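Beta-glucanase (Bacteroides thetaiotaomicron, PDB 6EUG) probably hydrolyses beta-1,3-galactosidic linkages of arabinogalactan through the family 43 glycoside hydrolase domain that forms this chain. Local coordinates at residues 188-199 with 254-262; 217-227 with 239-249. All blocks are in the same frame, centred on the assembly; numbering follows the deposited sequence.

In the fold
Both contacts involve one blade of the five-bladed beta-propeller typical of family 43, the antiparallel sheet 215-219, 225-231, 236-242, 252-256. Interaction 2 lies within it, joining its two middle strands and the turns beyond them; interaction 1 fastens one of its two outer strands, 252-256, and the loop after it to helix 190-197, which precedes the blade in the chain. Along the sequence interaction 2 is therefore nested inside the loop that interaction 1 closes. Their centres lie about 26 Å apart, yet they meet where Ile-254 and Ile-239 pair through a probable backbone hydrogen bond. The side chain of His-261 in interaction 1 lies about 9 Å from the bound glucoimidazole, that of His-227 in interaction 2 about 13 Å.

Interaction 1: residues 188-199 with 254-262; sequences WTPKWYEAIAKG and IRIFPGGHN
The Schellman motif that ends helix 190-197 at Gly-199 is held by Arg-255, whose guanidinium group reaches two carbonyl oxygens of the last helical turn. NH1 of Arg-255 donates to Ala-197 O at 3.0 Å in a nearly straight bond (172°), with the oxygen close to the guanidinium plane, though NH1 stands well above the plane of that carbonyl. NH2 of Arg-255 meets Ile-196 O at 2.9 Å but along a more bent path; this oxygen also accepts from Gly-199 N, so two donors grip it. Arginine suits the place because its paired N-H groups match carbonyls pointing out of the last turn, and NH2 has a further partner in a salt bridge to Glu-232. Gly-199, whose positive phi is easy for glycine, lays its CA over one guanidinium face, 3.9 Å from Arg-255 NH2.

Strand 252-256 of the propeller blade then runs into a type II turn from Phe-257 to Gly-260, with proline and glycine in the two central positions that favour them. Pro-258 CB rests 3.9 Å from Ala-197 CA, where the small alanine lets the backbones approach. Tyr-193 swings its ring away from its own backbone N (chi1 -177°), setting the CE2 edge beside Gly-259 O, where no side chain obstructs it. Farther along, Trp-188 CZ2 lies 3.9 Å from His-261 CE1, the rings inclined at 44°, while Trp-192 lies against one face of Trp-188.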
loop_
_atom_site.group_PDB
_atom_site.type_symbol
_atom_site.label_atom_id
_atom_site.label_comp_id
_atom_site.label_asym_id
_atom_site.label_seq_id
_atom_site.Cartn_x
_atom_site.Cartn_y
_atom_site.Cartn_z
ATOM N N TRP A 188 -19.227 15.932 6.568
ATOM C CA TRP A 188 -20.032 14.908 7.255
ATOM C C TRP A 188 -21.497 15.283 7.441
ATOM O O TRP A 188 -22.215 14.592 8.177
ATOM C CB TRP A 188 -19.382 14.388 8.578
ATOM C CG TRP A 188 -17.988 13.829 8.324
ATOM C CD1 TRP A 188 -16.808 14.382 8.704
ATOM C CD2 TRP A 188 -17.655 12.619 7.624
ATOM N NE1 TRP A 188 -15.760 13.613 8.268
ATOM C CE2 TRP A 188 -16.249 12.527 7.598
ATOM C CE3 TRP A 188 -18.404 11.626 6.989
ATOM C CZ2 TRP A 188 -15.583 11.477 6.994
ATOM C CZ3 TRP A 188 -17.737 10.561 6.393
ATOM C CH2 TRP A 188 -16.345 10.504 6.390
ATOM N N THR A 189 -21.963 16.346 6.766
ATOM C CA THR A 189 -23.403 16.581 6.659
ATOM C C THR A 189 -23.994 15.543 5.676
ATOM O O THR A 189 -23.260 14.974 4.858
ATOM C CB THR A 189 -23.747 17.977 6.127
ATOM O OG1 THR A 189 -23.297 18.123 4.769
ATOM C CG2 THR A 189 -23.136 19.093 7.015
ATOM N N PRO A 190 -25.322 15.312 5.742
ATOM C CA PRO A 190 -25.879 14.364 4.774
ATOM C C PRO A 190 -25.656 14.771 3.328
ATOM O O PRO A 190 -25.364 13.901 2.475
ATOM C CB PRO A 190 -27.388 14.343 5.107
ATOM C CG PRO A 190 -27.512 14.883 6.474
ATOM C CD PRO A 190 -26.278 15.641 6.825
ATOM N N LYS A 191 -25.809 16.063 3.018
ATOM C CA LYS A 191 -25.598 16.507 1.650
ATOM C C LYS A 191 -24.129 16.391 1.228
ATOM O O LYS A 191 -23.836 16.052 0.061
ATOM C CB LYS A 191 -26.163 17.921 1.386
ATOM C CG LYS A 191 -25.447 19.073 2.089
ATOM C CD LYS A 191 -26.022 20.465 1.785
ATOM C CE LYS A 191 -25.100 21.533 2.376
ATOM N NZ LYS A 191 -25.426 22.951 2.003
ATOM N N TRP A 192 -23.205 16.664 2.137
ATOM C CA TRP A 192 -21.754 16.497 1.793
ATOM C C TRP A 192 -21.411 15.026 1.470
ATOM O O TRP A 192 -20.720 14.733 0.476
ATOM C CB TRP A 192 -20.879 17.017 2.932
ATOM C CG TRP A 192 -19.371 16.859 2.766
ATOM C CD1 TRP A 192 -18.540 17.768 2.257
ATOM C CD2 TRP A 192 -18.554 15.732 3.157
ATOM N NE1 TRP A 192 -17.249 17.314 2.271
ATOM C CE2 TRP A 192 -17.221 16.063 2.832
ATOM C CE3 TRP A 192 -18.818 14.496 3.746
ATOM C CZ2 TRP A 192 -16.148 15.200 3.070
ATOM C CZ3 TRP A 192 -17.761 13.641 4.004
ATOM C CH2 TRP A 192 -16.423 14.005 3.668
ATOM N N TYR A 193 -21.884 14.104 2.312
ATOM C CA TYR A 193 -21.586 12.670 2.123
ATOM C C TYR A 193 -22.122 12.165 0.760
ATOM O O TYR A 193 -21.401 11.503 0.006
ATOM C CB TYR A 193 -22.121 11.829 3.289
ATOM C CG TYR A 193 -21.756 10.366 3.160
ATOM C CD1 TYR A 193 -22.532 9.498 2.367
ATOM C CD2 TYR A 193 -20.624 9.856 3.774
ATOM C CE1 TYR A 193 -22.168 8.161 2.186
ATOM C CE2 TYR A 193 -20.259 8.519 3.612
ATOM C CZ TYR A 193 -21.028 7.673 2.820
ATOM O OH TYR A 193 -20.655 6.368 2.693
ATOM N N GLU A 194 -23.368 12.518 0.431
ATOM C CA GLU A 194 -23.941 12.166 -0.874
ATOM C C GLU A 194 -23.056 12.742 -2.007
ATOM O O GLU A 194 -22.776 12.072 -3.011
ATOM C CB GLU A 194 -25.402 12.683 -0.975
ATOM C CG GLU A 194 -26.028 12.434 -2.345
ATOM C CD GLU A 194 -27.292 13.215 -2.653
ATOM O OE1 GLU A 194 -27.573 14.287 -2.066
ATOM O OE2 GLU A 194 -27.978 12.764 -3.564
ATOM N N ALA A 195 -22.622 13.997 -1.837
ATOM C CA ALA A 195 -21.803 14.653 -2.885
ATOM C C ALA A 195 -20.456 13.906 -3.083
ATOM O O ALA A 195 -20.034 13.630 -4.213
ATOM C CB ALA A 195 -21.575 16.127 -2.570
ATOM N N ILE A 196 -19.835 13.510 -1.982
ATOM C CA ILE A 196 -18.600 12.722 -2.054
ATOM C C ILE A 196 -18.870 11.401 -2.791
ATOM O O ILE A 196 -18.108 11.023 -3.673
ATOM C CB ILE A 196 -18.036 12.450 -0.647
ATOM C CG1 ILE A 196 -17.585 13.783 -0.007
ATOM C CG2 ILE A 196 -16.937 11.400 -0.684
ATOM C CD1 ILE A 196 -16.394 14.450 -0.690
ATOM N N ALA A 197 -19.965 10.726 -2.428
ATOM C CA ALA A 197 -20.317 9.446 -3.024
ATOM C C ALA A 197 -20.485 9.555 -4.550
ATOM O O ALA A 197 -20.063 8.655 -5.294
ATOM C CB ALA A 197 -21.554 8.872 -2.358
ATOM N N LYS A 198 -21.090 10.659 -4.997
ATOM C CA LYS A 198 -21.316 10.939 -6.417
ATOM C C LYS A 198 -20.165 11.571 -7.163
ATOM O O LYS A 198 -20.265 11.850 -8.370
ATOM C CB LYS A 198 -22.600 11.778 -6.583
ATOM C CG LYS A 198 -23.864 11.013 -6.176
ATOM C CD LYS A 198 -25.148 11.852 -6.346
ATOM C CE LYS A 198 -26.458 11.048 -6.462
ATOM N NZ LYS A 198 -26.941 10.342 -5.239
ATOM N N GLY A 199 -19.071 11.838 -6.471
ATOM C CA GLY A 199 -17.820 12.266 -7.132
ATOM C C GLY A 199 -17.356 13.713 -7.066
ATOM O O GLY A 199 -16.500 14.145 -7.878
ATOM N N ILE A 254 -10.774 2.772 -11.903
ATOM C CA ILE A 254 -12.087 2.759 -11.223
ATOM C C ILE A 254 -11.971 3.379 -9.805
ATOM O O ILE A 254 -10.866 3.495 -9.239
ATOM C CB ILE A 254 -12.738 1.356 -11.159
ATOM C CG1 ILE A 254 -11.932 0.362 -10.278
ATOM C CG2 ILE A 254 -12.977 0.846 -12.571
ATOM C CD1 ILE A 254 -12.637 -0.937 -9.916
ATOM N N ARG A 255 -13.118 3.733 -9.233
ATOM C CA ARG A 255 -13.211 4.197 -7.850
ATOM C C ARG A 255 -14.223 3.300 -7.112
ATOM O O ARG A 255 -15.278 2.945 -7.665
ATOM C CB ARG A 255 -13.579 5.698 -7.793
ATOM C CG ARG A 255 -14.982 6.085 -8.247
ATOM C CD ARG A 255 -15.170 7.599 -8.310
ATOM N NE ARG A 255 -15.301 8.259 -7.001
ATOM C CZ ARG A 255 -16.444 8.541 -6.377
ATOM N NH1 ARG A 255 -17.616 8.223 -6.905
ATOM N NH2 ARG A 255 -16.397 9.203 -5.213
ATOM N N ILE A 256 -13.890 2.909 -5.884
ATOM C CA ILE A 256 -14.705 1.977 -5.115
ATOM C C ILE A 256 -14.822 2.417 -3.659
ATOM O O ILE A 256 -13.944 3.111 -3.108
ATOM C CB ILE A 256 -14.192 0.510 -5.190
ATOM C CG1 ILE A 256 -12.709 0.405 -4.735
ATOM C CG2 ILE A 256 -14.366 -0.054 -6.606
ATOM C CD1 ILE A 256 -12.213 -1.030 -4.590
ATOM N N PHE A 257 -15.935 2.036 -3.038
ATOM C CA PHE A 257 -16.221 2.397 -1.632
ATOM C C PHE A 257 -16.083 3.871 -1.322
ATOM O O PHE A 257 -15.389 4.252 -0.358
ATOM C CB PHE A 257 -15.452 1.489 -0.605
ATOM C CG PHE A 257 -15.665 0.029 -0.868
ATOM C CD1 PHE A 257 -16.909 -0.533 -0.573
ATOM C CD2 PHE A 257 -14.685 -0.755 -1.483
ATOM C CE1 PHE A 257 -17.185 -1.853 -0.907
ATOM C CE2 PHE A 257 -14.960 -2.080 -1.810
ATOM C CZ PHE A 257 -16.230 -2.618 -1.525
ATOM N N PRO A 258 -16.773 4.729 -2.106
ATOM C CA PRO A 258 -16.659 6.148 -1.823
ATOM C C PRO A 258 -17.213 6.572 -0.463
ATOM O O PRO A 258 -18.355 6.247 -0.094
ATOM C CB PRO A 258 -17.388 6.812 -2.985
ATOM C CG PRO A 258 -18.304 5.766 -3.538
ATOM C CD PRO A 258 -17.609 4.454 -3.279
ATOM N N GLY A 259 -16.400 7.318 0.268
ATOM C CA GLY A 259 -16.724 7.693 1.626
ATOM C C GLY A 259 -16.409 6.646 2.690
ATOM O O GLY A 259 -16.617 6.901 3.883
ATOM N N GLY A 260 -15.912 5.483 2.277
ATOM C CA GLY A 260 -15.605 4.378 3.199
ATOM C C GLY A 260 -14.339 4.477 4.052
ATOM O O GLY A 260 -14.173 3.695 5.020
ATOM N N HIS A 261 -13.434 5.399 3.698
ATOM C CA HIS A 261 -12.202 5.644 4.467
ATOM C C HIS A 261 -11.334 4.361 4.613
ATOM O O HIS A 261 -10.758 4.095 5.674
ATOM C CB HIS A 261 -12.569 6.202 5.874
ATOM C CG HIS A 261 -12.174 7.620 6.114
ATOM N ND1 HIS A 261 -12.755 8.381 7.110
ATOM C CD2 HIS A 261 -11.228 8.397 5.543
ATOM C CE1 HIS A 261 -12.200 9.579 7.113
ATOM N NE2 HIS A 261 -11.257 9.607 6.183
ATOM N N ASN A 262 -11.252 3.562 3.550
ATOM C CA ASN A 262 -10.352 2.413 3.512
ATOM C C ASN A 262 -8.907 2.863 3.227
ATOM O O ASN A 262 -8.675 3.694 2.344
ATOM C CB ASN A 262 -10.801 1.420 2.425
ATOM C CG ASN A 262 -12.093 0.705 2.791
ATOM O OD1 ASN A 262 -12.096 -0.267 3.622
ATOM N ND2 ASN A 262 -13.200 1.162 2.201
#

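Interaction 2: residues 217-227 with 239-249; sequences LFVDDDGKAYH and IAELADDYLSH
Glu-241 OE2 is gripped by Lys-224 NZ, in a 3.1 Å salt bridge that meets it from above the carboxylate plane, and by a water that also donates to Tyr-226 OH. The other carboxylate oxygen bonds Thr-250, so the buried glutamate is held at both oxygens. In the backbone, Tyr-226 and Glu-241 form a non-hydrogen-bonded antiparallel pair. The next pair, His-227 with Ala-240, exchanges two backbone bonds, and Leu-242 N donates to Ala-225 O.

Tyr-246 closes the turn end: its hydroxyl donates to Gly-223 O at 2.7 Å. Ala-225 CB sits over the ring face in a CH-pi contact, 3.7 Å from the centroid of the Tyr-246 ring, a fit that suits a single methyl group. Leu-242 CD1 packs 4.0 Å from Ala-225 CB. With CG of His-227 opposite its backbone N (chi1 176°), the imidazole reaches His-249, and the rings meet rim to rim through a 3.0 Å hydrogen bond between His-227 ND1 and His-249 NE2.

This hairpin, strands 225-231 and 236-242, lies between strands 215-219 and 252-256 in its blade. Leu-242 packs on Trp-126 of strand 122-130, and Tyr-246 on Val-124 of that strand and Ile-115 of strand 108-117, both in another sheet.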
loop_
_atom_site.group_PDB
_atom_site.type_symbol
_atom_site.label_atom_id
_atom_site.label_comp_id
_atom_site.label_asym_id
_atom_site.label_seq_id
_atom_site.Cartn_x
_atom_site.Cartn_y
_atom_site.Cartn_z
ATOM N N LEU A 217 0.703 -2.244 -4.979
ATOM C CA LEU A 217 0.826 -2.713 -6.383
ATOM C C LEU A 217 0.416 -4.155 -6.502
ATOM O O LEU A 217 0.607 -4.933 -5.554
ATOM C CB LEU A 217 2.281 -2.590 -6.884
ATOM C CG LEU A 217 2.943 -1.207 -6.913
ATOM C CD1 LEU A 217 4.449 -1.277 -7.258
ATOM C CD2 LEU A 217 2.242 -0.245 -7.868
ATOM N N PHE A 218 -0.071 -4.538 -7.686
ATOM C CA PHE A 218 -0.375 -5.948 -7.964
ATOM C C PHE A 218 -0.133 -6.276 -9.427
ATOM O O PHE A 218 -0.625 -5.554 -10.295
ATOM C CB PHE A 218 -1.829 -6.327 -7.591
ATOM C CG PHE A 218 -2.108 -7.818 -7.707
ATOM C CD1 PHE A 218 -1.611 -8.703 -6.761
ATOM C CD2 PHE A 218 -2.818 -8.330 -8.770
ATOM C CE1 PHE A 218 -1.832 -10.063 -6.868
ATOM C CE2 PHE A 218 -3.048 -9.696 -8.885
ATOM C CZ PHE A 218 -2.558 -10.568 -7.938
ATOM N N VAL A 219 0.645 -7.338 -9.678
ATOM C CA VAL A 219 0.840 -7.876 -11.036
ATOM C C VAL A 219 -0.137 -9.052 -11.289
ATOM O O VAL A 219 -0.089 -10.110 -10.617
ATOM C CB VAL A 219 2.293 -8.360 -11.300
ATOM C CG1 VAL A 219 2.425 -8.876 -12.749
ATOM C CG2 VAL A 219 3.315 -7.267 -11.041
ATOM N N ASP A 220 -1.008 -8.859 -12.252
ATOM C CA ASP A 220 -2.037 -9.860 -12.581
ATOM C C ASP A 220 -1.483 -10.962 -13.506
ATOM O O ASP A 220 -0.327 -10.899 -13.985
ATOM C CB ASP A 220 -3.238 -9.134 -13.195
ATOM C CG ASP A 220 -4.578 -9.826 -12.939
ATOM O OD1 ASP A 220 -4.644 -10.929 -12.351
ATOM O OD2 ASP A 220 -5.577 -9.273 -13.437
ATOM N N ASP A 221 -2.290 -11.992 -13.727
ATOM C CA ASP A 221 -1.847 -13.177 -14.468
ATOM C C ASP A 221 -1.631 -12.950 -15.975
ATOM O O ASP A 221 -0.886 -13.708 -16.611
ATOM C CB ASP A 221 -2.715 -14.418 -14.122
ATOM C CG ASP A 221 -4.197 -14.178 -14.268
ATOM O OD1 ASP A 221 -4.605 -13.119 -14.837
ATOM O OD2 ASP A 221 -4.961 -15.049 -13.805
ATOM N N ASP A 222 -2.192 -11.859 -16.508
ATOM C CA ASP A 222 -1.952 -11.406 -17.883
ATOM C C ASP A 222 -0.741 -10.470 -18.058
ATOM O O ASP A 222 -0.559 -9.900 -19.132
ATOM C CB ASP A 222 -3.216 -10.734 -18.421
ATOM C CG ASP A 222 -3.661 -9.520 -17.607
ATOM O OD1 ASP A 222 -3.021 -9.164 -16.583
ATOM O OD2 ASP A 222 -4.666 -8.897 -18.043
ATOM N N GLY A 223 0.020 -10.250 -16.974
ATOM C CA GLY A 223 1.179 -9.344 -16.988
ATOM C C GLY A 223 0.824 -7.878 -16.785
ATOM O O GLY A 223 1.727 -7.046 -16.669
ATOM N N LYS A 224 -0.470 -7.555 -16.704
ATOM C CA LYS A 224 -0.887 -6.171 -16.433
ATOM C C LYS A 224 -0.689 -5.885 -14.953
ATOM O O LYS A 224 -1.022 -6.729 -14.097
ATOM C CB LYS A 224 -2.338 -5.910 -16.840
ATOM C CG LYS A 224 -2.496 -5.702 -18.348
ATOM C CD LYS A 224 -3.937 -5.523 -18.771
ATOM C CE LYS A 224 -4.048 -5.317 -20.283
ATOM N NZ LYS A 224 -3.403 -4.052 -20.722
ATOM N N ALA A 225 -0.112 -4.730 -14.659
ATOM C CA ALA A 225 0.066 -4.281 -13.268
ATOM C C ALA A 225 -0.919 -3.156 -12.907
ATOM O O ALA A 225 -1.289 -2.359 -13.765
ATOM C CB ALA A 225 1.508 -3.832 -13.023
ATOM N N TYR A 226 -1.282 -3.098 -11.616
ATOM C CA TYR A 226 -2.238 -2.144 -11.073
ATOM C C TYR A 226 -1.677 -1.428 -9.841
ATOM O O TYR A 226 -1.044 -2.063 -8.967
ATOM C CB TYR A 226 -3.602 -2.798 -10.714
ATOM C CG TYR A 226 -4.254 -3.438 -11.952
ATOM C CD1 TYR A 226 -3.929 -4.728 -12.349
ATOM C CD2 TYR A 226 -5.185 -2.724 -12.737
ATOM C CE1 TYR A 226 -4.479 -5.286 -13.502
ATOM C CE2 TYR A 226 -5.724 -3.281 -13.870
ATOM C CZ TYR A 226 -5.382 -4.562 -14.242
ATOM O OH TYR A 226 -5.950 -5.085 -15.368
ATOM N N HIS A 227 -1.956 -0.130 -9.800
ATOM C CA HIS A 227 -1.657 0.789 -8.665
ATOM C C HIS A 227 -2.992 1.040 -7.906
ATOM O O HIS A 227 -3.957 1.581 -8.474
ATOM C CB HIS A 227 -1.011 2.063 -9.208
ATOM C CG HIS A 227 -0.732 3.135 -8.186
ATOM N ND1 HIS A 227 -0.839 4.481 -8.475
ATOM C CD2 HIS A 227 -0.361 3.056 -6.889
ATOM C CE1 HIS A 227 -0.534 5.182 -7.394
ATOM N NE2 HIS A 227 -0.247 4.335 -6.415
ATOM N N ILE A 239 -8.327 2.202 -8.257
ATOM C CA ILE A 239 -7.507 1.140 -8.865
ATOM C C ILE A 239 -7.220 1.583 -10.285
ATOM O O ILE A 239 -8.172 1.745 -11.057
ATOM C CB ILE A 239 -8.227 -0.223 -8.892
ATOM C CG1 ILE A 239 -8.685 -0.601 -7.476
ATOM C CG2 ILE A 239 -7.333 -1.299 -9.510
ATOM C CD1 ILE A 239 -9.368 -1.963 -7.350
ATOM N N ALA A 240 -5.929 1.777 -10.598
ATOM C CA ALA A 240 -5.459 2.345 -11.886
ATOM C C ALA A 240 -4.502 1.393 -12.619
ATOM O O ALA A 240 -3.481 0.962 -12.068
ATOM C CB ALA A 240 -4.773 3.680 -11.653
ATOM N N GLU A 241 -4.823 1.086 -13.869
ATOM C CA GLU A 241 -3.938 0.319 -14.737
ATOM C C GLU A 241 -2.600 1.044 -15.039
ATOM O O GLU A 241 -2.597 2.228 -15.401
ATOM C CB GLU A 241 -4.690 0.029 -16.032
ATOM C CG GLU A 241 -3.968 -0.865 -17.038
ATOM C CD GLU A 241 -4.655 -0.915 -18.389
ATOM O OE1 GLU A 241 -4.967 0.171 -18.968
ATOM O OE2 GLU A 241 -4.865 -2.040 -18.893
ATOM N N LEU A 242 -1.492 0.309 -14.980
ATOM C CA LEU A 242 -0.164 0.799 -15.403
ATOM C C LEU A 242 0.132 0.465 -16.885
ATOM O O LEU A 242 -0.368 -0.531 -17.440
ATOM C CB LEU A 242 0.921 0.202 -14.501
ATOM C CG LEU A 242 0.834 0.622 -13.019
ATOM C CD1 LEU A 242 2.012 0.037 -12.258
ATOM C CD2 LEU A 242 0.763 2.136 -12.812
ATOM N N ALA A 243 0.950 1.312 -17.507
ATOM C CA ALA A 243 1.534 1.068 -18.830
ATOM C C ALA A 243 2.370 -0.203 -18.876
ATOM O O ALA A 243 2.725 -0.734 -17.832
ATOM C CB ALA A 243 2.415 2.253 -19.223
ATOM N N ASP A 244 2.687 -0.690 -20.087
ATOM C CA ASP A 244 3.396 -1.955 -20.250
ATOM C C ASP A 244 4.812 -2.024 -19.640
ATOM O O ASP A 244 5.284 -3.124 -19.347
ATOM C CB ASP A 244 3.481 -2.360 -21.751
ATOM N N ASP A 245 5.457 -0.880 -19.395
ATOM C CA ASP A 245 6.772 -0.837 -18.729
ATOM C C ASP A 245 6.671 -0.576 -17.193
ATOM O O ASP A 245 7.690 -0.577 -16.488
ATOM C CB ASP A 245 7.757 0.168 -19.401
ATOM C CG ASP A 245 7.292 1.603 -19.362
ATOM O OD1 ASP A 245 6.223 1.896 -18.758
ATOM O OD2 ASP A 245 7.985 2.444 -19.992
ATOM N N TYR A 246 5.439 -0.421 -16.717
ATOM C CA TYR A 246 5.108 -0.148 -15.306
ATOM C C TYR A 246 5.539 1.223 -14.823
ATOM O O TYR A 246 5.451 1.497 -13.623
ATOM C CB TYR A 246 5.588 -1.256 -14.319
ATOM C CG TYR A 246 5.136 -2.676 -14.579
ATOM C CD1 TYR A 246 4.104 -2.978 -15.478
ATOM C CD2 TYR A 246 5.738 -3.740 -13.903
ATOM C CE1 TYR A 246 3.723 -4.296 -15.715
ATOM C CE2 TYR A 246 5.357 -5.050 -14.142
ATOM C CZ TYR A 246 4.340 -5.328 -15.030
ATOM O OH TYR A 246 3.963 -6.670 -15.245
ATOM N N LEU A 247 5.915 2.137 -15.725
ATOM C CA LEU A 247 6.484 3.423 -15.279
ATOM C C LEU A 247 5.511 4.597 -15.294
ATOM O O LEU A 247 5.874 5.677 -14.828
ATOM C CB LEU A 247 7.738 3.795 -16.123
ATOM C CG LEU A 247 8.835 2.752 -16.150
ATOM C CD1 LEU A 247 10.002 3.246 -17.032
ATOM C CD2 LEU A 247 9.316 2.322 -14.777
ATOM N N SER A 248 4.278 4.381 -15.772
ATOM C CA SER A 248 3.263 5.422 -15.838
ATOM C C SER A 248 1.882 4.785 -15.844
ATOM O O SER A 248 1.785 3.542 -15.947
ATOM C CB SER A 248 3.486 6.305 -17.077
ATOM O OG SER A 248 3.191 5.597 -18.286
ATOM N N HIS A 249 0.846 5.618 -15.748
ATOM C CA HIS A 249 -0.571 5.165 -15.767
ATOM C C HIS A 249 -1.151 5.284 -17.183
ATOM O O HIS A 249 -0.732 6.161 -17.944
ATOM C CB HIS A 249 -1.418 5.973 -14.817
ATOM C CG HIS A 249 -0.956 5.943 -13.392
ATOM N ND1 HIS A 249 -0.103 6.887 -12.858
ATOM C CD2 HIS A 249 -1.241 5.084 -12.385
ATOM C CE1 HIS A 249 0.124 6.592 -11.591
ATOM N NE2 HIS A 249 -0.593 5.538 -11.271
HETATM O O HOH W 1 -1.141 -1.682 -19.889
HETATM O O HOH W 2 0.680 -3.149 -16.971
HETATM O O HOH W 3 -6.998 -3.714 -17.530
#